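PDB 2NR9: rhomboid protease GlpG from Haemophilus influenzae, which acts as an intramembrane serine protease, cleaving type-1 transmembrane domains with a catalytic dyad contributed by different transmembrane helices. Local coordinates for residues I11-T16 and W72-G77; Y36-P41 and H56-L61; Y125-D130 and V175-G180. The protein carries 2 engineered substitutions. All blocks are in the same frame, centred on the assembly; numbering follows the deposited sequence.

Contact 1: residues I11-T16 and W72-G77; sequences ITLILT and WFFIFG
Phe73 and Phe74 reach across to Thr12, Leu13, Leu15 and Thr16, and Thr16 OG1 sits at the edge of both rings, near the plane of each. This oxygen is 3.7 Å from Phe74 CD1 and 3.9 Å from Phe73 CD2. Both phenylalanines hold CG anti to the backbone N (chi1 -180° for Phe73, -171° for Phe74), and with this rotamer both rings swing toward helix 10-27, although each CB leaves its CA to the side of the contact. Thr16 crosses Phe74 at about a right angle but runs past Phe73 in the opposite direction. The hydroxyl is fixed by an intrahelical bond, Thr16 OG1 donating to Thr12 O at 2.8 Å from above the carbonyl plane, so that Thr12 O accepts twice, from OG1 and from Thr16 N. This threonine pair lies on the interface between helix 10-27 and helix 63-84, the first two transmembrane helices of the rhomboid fold, which run antiparallel at 170° with local axes 9.6 Å apart. At Thr12 the methyl and hydroxyl divide the work. CG2 packs 3.8 Å from Phe74 CD1, whereas OG1 stands 3.4 Å from Gly77 O without bonding to it and is instead hydrogen-bonded to Glu81 one turn further along. The backbones come nearest here, Thr12 CA to Gly77 CA being 6.1 Å. Against Phe73, Leu15 CD1 approaches CZ of the ring at 3.6 Å, and Leu15 CB also lies close to Phe73 CE2. Leu13 CD2 meets the Phe74 edge at CE1, but this rests on one of two deposited conformers and is doubtful in detail. Helix 86-108 continues the packing through Leu89 on Thr12 and Tyr93 on Leu15.

Contact 2: residues Y36-P41 and H56-L61; sequences YLMHYP and HTLVHL
In the long loop region that joins the first two transmembrane helices of the rhomboid fold, Met38, at the end of helix 31-38, meets Leu58 and Val59 on the chain returning toward helix 63-84. After an earlier bend at chi2, the thioether chain turns again at chi3 (-88°), which sets the methyl CE 3.7 Å from Leu58 CB, while Met38 CB packs against Val59 CG2, also at 3.7 Å. The backbones are also close: Met38 O is 3.1 Å from His56 N, but the angle is too poor for a hydrogen bond, and this carbonyl accepts from Ser55 OG instead. Beyond the helix end, Tyr40 presents its CD1 edge to His56 in an offset edge-to-face pair, centroids 5.9 Å apart and planes at 65°. His39 ND1 donates to the carbonyl of the next residue, Tyr40 O, at 2.6 Å; the acceptor lies in the imidazole plane, whereas the donor stands above the carbonyl plane. A bound phospholipid-like PA6 touches Met38 and Leu58, and a second touches Tyr40. Phe112 adds another edge-to-face partner to His56, whose backbone also bonds to Gly114. The whole is a buried junction of the L1 loop, the periplasmic-side element characteristic of rhomboid proteases.

Contact 3: residues Y125-D130 and V175-G180; sequences YVFIRD and VGLIWG. With PQE (3,6,12,15,18,21,24-heptaoxahexatriacontan-1-ol), chain E.
Tyr125 opens the contact against Gly176, where the backbones nearly touch: the CA atoms of the two residues are 4.1 Å apart, and Tyr125 CA makes a CA-H...O contact with Gly176 O at 3.5 Å. With CG anti to its own N (chi1 -170°), the phenol ring passes beside Gly180, CD1 lying 3.6 Å from Gly180 N, and turns its edge to the face of Trp179 in an offset edge-to-face pair with centroids 5.7 Å apart. Next, Phe127 CD2 packs on Leu177 CD2 at 3.8 Å toward the surface. Ile128 points into the interface over Leu177 and Gly180, though its modelled approaches are too short for carbon atoms and its exact placement is doubtful. Arg129 then curls back, NE giving a weak bond to Tyr125 OH at 3.5 Å. A CB on Gly176 would fall 2.8 Å from Tyr125 N, and one on Gly180 would be tight against Tyr125 O. This is consistent with a GxxxG-like pair admitting the close approach of helices 116-131 and 166-191, 7.6 Å between local axes at a crossing angle of -37°. PQE, a polyoxyethylene detergent, lies against Trp179, C55 over one face and O47 weakly bonded to NE1. The phenol oxygen, weakly accepting from Arg129 NE, is also bonded to Asp183 OD2 and may be polarised between the two; Asp183 OD1 in turn bonds PQE.

In the fold
Contacts 1 and 2 are nested: contact 2 lies within the loop that contact 1 closes, with centres 18 Å apart and nearest atoms about 5 Å apart. Contact 3 follows in series, its centre 17 Å from that of contact 1, and the two touch where Phe76 O meets Val126 CG2 at 4.1 Å. Contacts 2 and 3 stand on opposite sides of the chain's centre, with centres 26 Å apart. None of the contacts includes the catalytic dyad: the side chains of Phe73 and His56 are each about 9 Å from that of Ser116, and Leu177 is about 11 Å from that of His169. Bound amphiphiles border all three, the side chain of Phe74 about 4 Å from a PQE, Met38 about 3 Å from a PA6, and Trp179 weakly bonded to PQE.

Contact 1: residues I11-T16 and W72-G77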
loop_
_atom_site.group_PDB
_atom_site.type_symbol
_atom_site.label_atom_id
_atom_site.label_comp_id
_atom_site.label_asym_id
_atom_site.label_seq_id
_atom_site.Cartn_x
_atom_site.Cartn_y
_atom_site.Cartn_z
ATOM N N ILE A 11 -9.014 3.607 10.056
ATOM C CA ILE A 11 -8.688 3.793 8.639
ATOM C C ILE A 11 -8.307 2.455 7.989
ATOM O O ILE A 11 -8.769 2.135 6.895
ATOM C CB ILE A 11 -7.562 4.819 8.440
ATOM C CG1 ILE A 11 -7.999 6.203 8.954
ATOM C CG2 ILE A 11 -7.173 4.907 6.958
ATOM C CD1 ILE A 11 -9.173 6.822 8.182
ATOM N N THR A 12 -7.461 1.684 8.672
ATOM C CA THR A 12 -7.073 0.352 8.202
ATOM C C THR A 12 -8.327 -0.460 7.915
ATOM O O THR A 12 -8.489 -1.023 6.829
ATOM C CB THR A 12 -6.260 -0.408 9.280
ATOM O OG1 THR A 12 -5.041 0.294 9.555
ATOM C CG2 THR A 12 -5.935 -1.812 8.813
ATOM N N LEU A 13 -9.207 -0.522 8.907
ATOM C CA LEU A 13 -10.460 -1.251 8.797
ATOM C C LEU A 13 -11.326 -0.758 7.648
ATOM O O LEU A 13 -11.843 -1.557 6.882
ATOM C CB LEU A 13 -11.224 -1.213 10.122
ATOM C CG LEU A 13 -10.617 -2.114 11.200
ATOM C CD1 LEU A 13 -11.162 -1.786 12.573
ATOM C CD2 LEU A 13 -10.859 -3.578 10.851
ATOM N N ILE A 14 -11.490 0.559 7.532
ATOM C CA ILE A 14 -12.287 1.125 6.441
ATOM C C ILE A 14 -11.742 0.750 5.060
ATOM O O ILE A 14 -12.509 0.432 4.147
ATOM C CB ILE A 14 -12.396 2.663 6.530
ATOM C CG1 ILE A 14 -13.339 3.072 7.665
ATOM C CG2 ILE A 14 -12.909 3.229 5.213
ATOM C CD1 ILE A 14 -13.542 4.576 7.780
ATOM N N LEU A 15 -10.420 0.817 4.900
ATOM C CA LEU A 15 -9.788 0.497 3.614
ATOM C C LEU A 15 -9.869 -0.994 3.286
ATOM O O LEU A 15 -10.105 -1.382 2.133
ATOM C CB LEU A 15 -8.335 0.986 3.584
ATOM C CG LEU A 15 -8.155 2.504 3.525
ATOM C CD1 LEU A 15 -6.689 2.895 3.704
ATOM C CD2 LEU A 15 -8.713 3.063 2.216
ATOM N N THR A 16 -9.691 -1.829 4.296
ATOM C CA THR A 16 -9.796 -3.267 4.097
ATOM C C THR A 16 -11.225 -3.637 3.692
ATOM O O THR A 16 -11.444 -4.306 2.676
ATOM C CB THR A 16 -9.385 -4.027 5.361
ATOM O OG1 THR A 16 -8.060 -3.622 5.745
ATOM C CG2 THR A 16 -9.411 -5.529 5.120
ATOM N N TRP A 72 -1.436 -8.550 4.536
ATOM C CA TRP A 72 -0.269 -7.719 4.793
ATOM C C TRP A 72 -0.629 -6.273 5.147
ATOM O O TRP A 72 -0.032 -5.689 6.051
ATOM C CB TRP A 72 0.698 -7.771 3.608
ATOM C CG TRP A 72 1.453 -9.063 3.511
ATOM C CD1 TRP A 72 0.993 -10.248 3.011
ATOM C CD2 TRP A 72 2.802 -9.298 3.924
ATOM N NE1 TRP A 72 1.974 -11.208 3.093
ATOM C CE2 TRP A 72 3.096 -10.649 3.646
ATOM C CE3 TRP A 72 3.793 -8.498 4.501
ATOM C CZ2 TRP A 72 4.336 -11.218 3.932
ATOM C CZ3 TRP A 72 5.025 -9.063 4.780
ATOM C CH2 TRP A 72 5.288 -10.409 4.493
ATOM N N PHE A 73 -1.602 -5.698 4.443
ATOM C CA PHE A 73 -2.035 -4.323 4.741
ATOM C C PHE A 73 -2.735 -4.223 6.094
ATOM O O PHE A 73 -2.558 -3.244 6.816
ATOM C CB PHE A 73 -2.951 -3.762 3.642
ATOM C CG PHE A 73 -3.425 -2.336 3.906
ATOM C CD1 PHE A 73 -2.596 -1.257 3.650
ATOM C CD2 PHE A 73 -4.695 -2.091 4.416
ATOM C CE1 PHE A 73 -3.024 0.043 3.888
ATOM C CE2 PHE A 73 -5.127 -0.792 4.665
ATOM C CZ PHE A 73 -4.297 0.273 4.393
ATOM N N PHE A 74 -3.539 -5.226 6.436
ATOM C CA PHE A 74 -4.261 -5.177 7.695
ATOM C C PHE A 74 -3.283 -5.213 8.864
ATOM O O PHE A 74 -3.360 -4.391 9.776
ATOM C CB PHE A 74 -5.281 -6.313 7.797
ATOM C CG PHE A 74 -6.209 -6.185 8.974
ATOM C CD1 PHE A 74 -7.319 -5.354 8.911
ATOM C CD2 PHE A 74 -5.967 -6.884 10.145
ATOM C CE1 PHE A 74 -8.169 -5.215 10.004
ATOM C CE2 PHE A 74 -6.812 -6.752 11.236
ATOM C CZ PHE A 74 -7.917 -5.917 11.163
ATOM N N ILE A 75 -2.320 -6.127 8.790
ATOM C CA ILE A 75 -1.307 -6.261 9.821
ATOM C C ILE A 75 -0.391 -5.043 9.940
ATOM O O ILE A 75 -0.295 -4.442 11.005
ATOM C CB ILE A 75 -0.437 -7.516 9.603
ATOM C CG1 ILE A 75 -1.264 -8.784 9.821
ATOM C CG2 ILE A 75 0.762 -7.498 10.545
ATOM C CD1 ILE A 75 -0.446 -10.078 9.736
ATOM N N PHE A 76 0.274 -4.673 8.844
ATOM C CA PHE A 76 1.253 -3.578 8.881
ATOM C C PHE A 76 0.663 -2.174 8.739
ATOM O O PHE A 76 1.206 -1.212 9.285
ATOM C CB PHE A 76 2.407 -3.833 7.907
ATOM C CG PHE A 76 3.194 -5.088 8.222
ATOM C CD1 PHE A 76 2.830 -6.308 7.669
ATOM C CD2 PHE A 76 4.237 -5.059 9.138
ATOM C CE1 PHE A 76 3.522 -7.474 7.992
ATOM C CE2 PHE A 76 4.941 -6.222 9.461
ATOM C CZ PHE A 76 4.578 -7.428 8.891
ATOM N N GLY A 77 -0.422 -2.054 7.980
ATOM C CA GLY A 77 -1.139 -0.794 7.894
ATOM C C GLY A 77 -1.679 -0.493 9.283
ATOM O O GLY A 77 -1.667 0.658 9.740
#

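Contact 2: residues Y36-P41 and H56-L61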
loop_
_atom_site.group_PDB
_atom_site.type_symbol
_atom_site.label_atom_id
_atom_site.label_comp_id
_atom_site.label_asym_id
_atom_site.label_seq_id
_atom_site.Cartn_x
_atom_site.Cartn_y
_atom_site.Cartn_z
ATOM N N TYR A 36 -13.905 0.289 -15.214
ATOM C CA TYR A 36 -13.949 1.507 -16.029
ATOM C C TYR A 36 -13.891 2.790 -15.195
ATOM O O TYR A 36 -13.276 3.778 -15.594
ATOM C CB TYR A 36 -15.197 1.532 -16.913
ATOM C CG TYR A 36 -15.495 2.909 -17.472
ATOM C CD1 TYR A 36 -16.486 3.709 -16.909
ATOM C CD2 TYR A 36 -14.705 3.456 -18.476
ATOM C CE1 TYR A 36 -16.728 4.987 -17.383
ATOM C CE2 TYR A 36 -14.936 4.732 -18.952
ATOM C CZ TYR A 36 -15.952 5.492 -18.406
ATOM O OH TYR A 36 -16.190 6.760 -18.890
ATOM N N LEU A 37 -14.592 2.788 -14.072
ATOM C CA LEU A 37 -14.651 3.952 -13.200
ATOM C C LEU A 37 -13.405 4.086 -12.325
ATOM O O LEU A 37 -13.020 5.192 -11.948
ATOM C CB LEU A 37 -15.887 3.856 -12.295
ATOM C CG LEU A 37 -16.212 5.042 -11.379
ATOM C CD1 LEU A 37 -17.362 4.687 -10.446
ATOM C CD2 LEU A 37 -14.998 5.457 -10.577
ATOM N N MET A 38 -12.741 2.964 -12.067
ATOM C CA MET A 38 -11.666 2.919 -11.068
ATOM C C MET A 38 -10.231 2.941 -11.595
ATOM O O MET A 38 -9.308 3.254 -10.849
ATOM C CB MET A 38 -11.866 1.697 -10.173
ATOM C CG MET A 38 -13.270 1.588 -9.619
ATOM S SD MET A 38 -13.496 2.452 -8.063
ATOM C CE MET A 38 -13.011 1.145 -6.926
ATOM N N HIS A 39 -10.036 2.609 -12.865
ATOM C CA HIS A 39 -8.680 2.533 -13.401
ATOM C C HIS A 39 -7.963 3.872 -13.469
ATOM O O HIS A 39 -8.596 4.930 -13.539
ATOM C CB HIS A 39 -8.646 1.832 -14.764
ATOM C CG HIS A 39 -9.293 2.609 -15.865
ATOM N ND1 HIS A 39 -8.726 3.744 -16.405
ATOM C CD2 HIS A 39 -10.405 2.360 -16.594
ATOM C CE1 HIS A 39 -9.498 4.199 -17.375
ATOM N NE2 HIS A 39 -10.517 3.370 -17.519
ATOM N N TYR A 40 -6.635 3.815 -13.435
ATOM C CA TYR A 40 -5.805 5.010 -13.533
ATOM C C TYR A 40 -6.156 5.712 -14.845
ATOM O O TYR A 40 -6.542 5.055 -15.815
ATOM C CB TYR A 40 -4.322 4.614 -13.521
ATOM C CG TYR A 40 -3.363 5.774 -13.341
ATOM C CD1 TYR A 40 -2.945 6.168 -12.073
ATOM C CD2 TYR A 40 -2.851 6.451 -14.438
ATOM C CE1 TYR A 40 -2.069 7.226 -11.904
ATOM C CE2 TYR A 40 -1.973 7.517 -14.281
ATOM C CZ TYR A 40 -1.583 7.895 -13.013
ATOM O OH TYR A 40 -0.723 8.957 -12.854
ATOM N N PRO A 41 -6.058 7.053 -14.873
ATOM C CA PRO A 41 -6.381 7.773 -16.093
ATOM C C PRO A 41 -5.633 7.202 -17.295
ATOM O O PRO A 41 -4.418 7.018 -17.243
ATOM C CB PRO A 41 -5.905 9.196 -15.792
ATOM C CG PRO A 41 -6.013 9.315 -14.324
ATOM C CD PRO A 41 -5.637 7.959 -13.792
ATOM N N HIS A 56 -7.622 2.979 -8.305
ATOM C CA HIS A 56 -7.122 1.737 -8.887
ATOM C C HIS A 56 -6.677 0.728 -7.822
ATOM O O HIS A 56 -6.602 -0.475 -8.088
ATOM C CB HIS A 56 -5.965 2.028 -9.849
ATOM C CG HIS A 56 -4.839 2.799 -9.225
ATOM N ND1 HIS A 56 -3.773 2.188 -8.601
ATOM C CD2 HIS A 56 -4.628 4.132 -9.110
ATOM C CE1 HIS A 56 -2.934 3.109 -8.163
ATOM N NE2 HIS A 56 -3.438 4.298 -8.442
ATOM N N THR A 57 -6.430 1.221 -6.607
ATOM C CA THR A 57 -5.933 0.385 -5.511
ATOM C C THR A 57 -7.029 -0.416 -4.816
ATOM O O THR A 57 -6.743 -1.283 -3.997
ATOM C CB THR A 57 -5.236 1.236 -4.432
ATOM O OG1 THR A 57 -6.201 2.083 -3.793
ATOM C CG2 THR A 57 -4.130 2.076 -5.039
ATOM N N LEU A 58 -8.278 -0.097 -5.122
ATOM C CA LEU A 58 -9.423 -0.741 -4.487
ATOM C C LEU A 58 -9.974 -1.935 -5.274
ATOM O O LEU A 58 -10.941 -2.571 -4.848
ATOM C CB LEU A 58 -10.531 0.289 -4.275
ATOM C CG LEU A 58 -10.566 1.142 -2.995
ATOM C CD1 LEU A 58 -9.237 1.228 -2.265
ATOM C CD2 LEU A 58 -11.170 2.521 -3.258
ATOM N N VAL A 59 -9.406 -2.194 -6.449
ATOM C CA VAL A 59 -9.855 -3.292 -7.290
ATOM C C VAL A 59 -8.830 -4.430 -7.297
ATOM O O VAL A 59 -7.627 -4.194 -7.397
ATOM C CB VAL A 59 -10.108 -2.828 -8.748
ATOM C CG1 VAL A 59 -10.626 -3.988 -9.597
ATOM C CG2 VAL A 59 -11.090 -1.665 -8.780
ATOM N N HIS A 60 -9.319 -5.662 -7.194
ATOM C CA HIS A 60 -8.452 -6.827 -7.193
ATOM C C HIS A 60 -8.850 -7.830 -8.277
ATOM O O HIS A 60 -9.997 -7.849 -8.730
ATOM C CB HIS A 60 -8.371 -7.446 -5.794
ATOM C CG HIS A 60 -7.589 -6.612 -4.824
ATOM N ND1 HIS A 60 -8.123 -5.504 -4.196
ATOM C CD2 HIS A 60 -6.283 -6.651 -4.470
ATOM C CE1 HIS A 60 -7.185 -4.915 -3.474
ATOM N NE2 HIS A 60 -6.060 -5.593 -3.618
ATOM N N LEU A 61 -7.885 -8.628 -8.721
ATOM C CA LEU A 61 -8.089 -9.498 -9.874
ATOM C C LEU A 61 -8.224 -10.994 -9.570
ATOM O O LEU A 61 -8.548 -11.781 -10.457
ATOM C CB LEU A 61 -6.991 -9.246 -10.908
ATOM C CG LEU A 61 -6.791 -7.761 -11.251
ATOM C CD1 LEU A 61 -5.575 -7.550 -12.144
ATOM C CD2 LEU A 61 -8.043 -7.169 -11.885
#

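Contact 3: residues Y125-D130 and V175-G180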
loop_
_atom_site.group_PDB
_atom_site.type_symbol
_atom_site.label_atom_id
_atom_site.label_comp_id
_atom_site.label_asym_id
_atom_site.label_seq_id
_atom_site.Cartn_x
_atom_site.Cartn_y
_atom_site.Cartn_z
ATOM N N TYR A 125 7.892 1.606 5.001
ATOM C CA TYR A 125 7.812 2.553 6.110
ATOM C C TYR A 125 8.129 1.882 7.443
ATOM O O TYR A 125 8.966 2.358 8.205
ATOM C CB TYR A 125 6.424 3.179 6.174
ATOM C CG TYR A 125 6.331 4.335 7.131
ATOM C CD1 TYR A 125 6.615 5.621 6.713
ATOM C CD2 TYR A 125 5.981 4.138 8.461
ATOM C CE1 TYR A 125 6.542 6.684 7.580
ATOM C CE2 TYR A 125 5.905 5.202 9.341
ATOM C CZ TYR A 125 6.185 6.471 8.892
ATOM O OH TYR A 125 6.117 7.534 9.756
ATOM N N VAL A 126 7.453 0.774 7.714
ATOM C CA VAL A 126 7.660 0.034 8.949
ATOM C C VAL A 126 9.094 -0.479 9.059
ATOM O O VAL A 126 9.708 -0.402 10.125
ATOM C CB VAL A 126 6.684 -1.148 9.061
ATOM C CG1 VAL A 126 7.024 -2.014 10.275
ATOM C CG2 VAL A 126 5.248 -0.644 9.132
ATOM N N PHE A 127 9.628 -0.969 7.940
ATOM C CA PHE A 127 10.993 -1.516 7.882
ATOM C C PHE A 127 12.077 -0.550 8.352
ATOM O O PHE A 127 12.878 -0.888 9.222
ATOM C CB PHE A 127 11.326 -2.017 6.467
ATOM C CG PHE A 127 12.779 -2.412 6.285
ATOM C CD1 PHE A 127 13.208 -3.698 6.576
ATOM C CD2 PHE A 127 13.712 -1.488 5.837
ATOM C CE1 PHE A 127 14.542 -4.058 6.417
ATOM C CE2 PHE A 127 15.046 -1.839 5.682
ATOM C CZ PHE A 127 15.459 -3.126 5.970
ATOM N N ILE A 128 12.150 0.624 7.727
ATOM C CA ILE A 128 13.177 1.608 8.089
ATOM C C ILE A 128 12.919 2.255 9.443
ATOM O O ILE A 128 13.852 2.681 10.123
ATOM C CB ILE A 128 13.363 2.694 7.005
ATOM C CG1 ILE A 128 12.015 3.286 6.597
ATOM C CG2 ILE A 128 14.075 2.124 5.797
ATOM C CD1 ILE A 128 11.381 4.142 7.649
ATOM N N ARG A 129 11.647 2.397 9.800
ATOM C CA ARG A 129 11.291 2.920 11.111
ATOM C C ARG A 129 11.795 1.973 12.185
ATOM O O ARG A 129 12.444 2.390 13.138
ATOM C CB ARG A 129 9.781 3.097 11.227
ATOM C CG ARG A 129 9.278 4.463 10.808
ATOM C CD ARG A 129 9.648 5.501 11.852
ATOM N NE ARG A 129 8.749 6.646 11.811
ATOM C CZ ARG A 129 8.712 7.602 12.730
ATOM N NH1 ARG A 129 9.530 7.555 13.775
ATOM N NH2 ARG A 129 7.851 8.600 12.608
ATOM N N ASP A 130 11.498 0.690 12.017
ATOM C CA ASP A 130 11.955 -0.332 12.948
ATOM C C ASP A 130 13.483 -0.328 13.009
ATOM O O ASP A 130 14.075 -0.309 14.087
ATOM C CB ASP A 130 11.461 -1.706 12.498
ATOM C CG ASP A 130 11.867 -2.808 13.449
ATOM O OD1 ASP A 130 12.450 -3.808 12.979
ATOM O OD2 ASP A 130 11.660 -2.650 14.672
ATOM N N VAL A 175 8.909 4.900 -1.724
ATOM C CA VAL A 175 8.104 5.913 -1.058
ATOM C C VAL A 175 8.145 5.684 0.449
ATOM O O VAL A 175 8.347 6.616 1.222
ATOM C CB VAL A 175 6.639 5.876 -1.524
ATOM C CG1 VAL A 175 5.750 6.703 -0.580
ATOM C CG2 VAL A 175 6.521 6.367 -2.966
ATOM N N GLY A 176 7.943 4.434 0.861
ATOM C CA GLY A 176 7.919 4.093 2.280
ATOM C C GLY A 176 9.251 4.328 2.961
ATOM O O GLY A 176 9.310 4.913 4.043
ATOM N N LEU A 177 10.323 3.875 2.323
ATOM C CA LEU A 177 11.667 4.045 2.871
ATOM C C LEU A 177 12.034 5.521 3.063
ATOM O O LEU A 177 12.559 5.904 4.108
ATOM C CB LEU A 177 12.709 3.343 1.992
ATOM C CG LEU A 177 12.662 1.812 1.908
ATOM C CD1 LEU A 177 13.665 1.303 0.881
ATOM C CD2 LEU A 177 12.923 1.184 3.264
ATOM N N ILE A 178 11.770 6.343 2.051
ATOM C CA ILE A 178 12.076 7.776 2.137
ATOM C C ILE A 178 11.213 8.476 3.185
ATOM O O ILE A 178 11.716 9.266 3.983
ATOM C CB ILE A 178 11.910 8.491 0.772
ATOM C CG1 ILE A 178 12.940 7.969 -0.234
ATOM C CG2 ILE A 178 12.063 10.003 0.932
ATOM C CD1 ILE A 178 12.772 8.543 -1.651
ATOM N N TRP A 179 9.918 8.164 3.198
ATOM C CA TRP A 179 9.007 8.800 4.137
ATOM C C TRP A 179 9.407 8.467 5.574
ATOM O O TRP A 179 9.473 9.347 6.428
ATOM C CB TRP A 179 7.567 8.355 3.883
ATOM C CG TRP A 179 6.545 9.341 4.362
ATOM C CD1 TRP A 179 6.546 10.006 5.554
ATOM C CD2 TRP A 179 5.288 9.647 3.735
ATOM N NE1 TRP A 179 5.412 10.775 5.669
ATOM C CE2 TRP A 179 4.617 10.562 4.572
ATOM C CE3 TRP A 179 4.683 9.263 2.529
ATOM C CZ2 TRP A 179 3.374 11.113 4.237
ATOM C CZ3 TRP A 179 3.447 9.810 2.200
ATOM C CH2 TRP A 179 2.807 10.724 3.052
ATOM N N GLY A 180 9.694 7.191 5.822
ATOM C CA GLY A 180 10.090 6.727 7.148
ATOM C C GLY A 180 11.400 7.322 7.631
ATOM O O GLY A 180 11.574 7.568 8.822
HETATM O O47 PQE E . 5.664 13.381 7.695
HETATM C C68 PQE E . 5.794 14.045 6.429
HETATM C C52 PQE E . 7.271 14.246 6.099
HETATM O O70 PQE E . 7.446 14.357 4.684
HETATM C C55 PQE E . 7.727 13.093 4.084
HETATM C C58 PQE E . 8.006 13.279 2.597
HETATM O O71 PQE E . 7.169 12.404 1.842
HETATM C C61 PQE E . 7.893 11.293 1.306
HETATM C C62 PQE E . 7.843 11.352 -0.215
HETATM C C63 PQE E . 8.524 10.146 -0.846
HETATM C C66 PQE E . 8.231 10.085 -2.342
HETATM C C67 PQE E . 9.459 9.645 -3.124
HETATM O O72 PQE E . 9.617 10.474 -4.274
HETATM C C65 PQE E . 9.190 9.820 -5.468
HETATM C C64 PQE E . 9.732 8.394 -5.497
HETATM O O73 PQE E . 9.332 7.767 -6.716
HETATM C C60 PQE E . 9.967 6.501 -6.906
HETATM C C59 PQE E . 9.763 6.049 -8.349
HETATM O O74 PQE E . 10.984 6.177 -9.075
HETATM C C57 PQE E . 11.866 5.089 -8.810
HETATM C C56 PQE E . 11.906 4.165 -10.020
HETATM O O75 PQE E . 11.408 2.877 -9.667
HETATM C C54 PQE E . 10.944 2.166 -10.812
HETATM C C53 PQE E . 11.626 0.804 -10.885
HETATM O O76 PQE E . 11.093 0.075 -11.989
HETATM C C51 PQE E . 11.843 -1.104 -12.263
HETATM C C50 PQE E . 10.912 -2.181 -12.808
HETATM C C49 PQE E . 11.409 -3.569 -12.423
HETATM C C48 PQE E . 11.464 -4.487 -13.640
HETATM C C47 PQE E . 12.821 -5.176 -13.751
HETATM C C46 PQE E . 12.724 -6.457 -14.574
HETATM C C45 PQE E . 13.209 -6.233 -16.003
HETATM C C44 PQE E . 12.482 -7.152 -16.980
HETATM C C43 PQE E . 13.221 -7.234 -18.312
HETATM C C42 PQE E . 12.801 -8.472 -19.098
HETATM C C41 PQE E . 13.820 -9.596 -18.945
HETATM C C40 PQE E . 14.228 -10.154 -20.292
#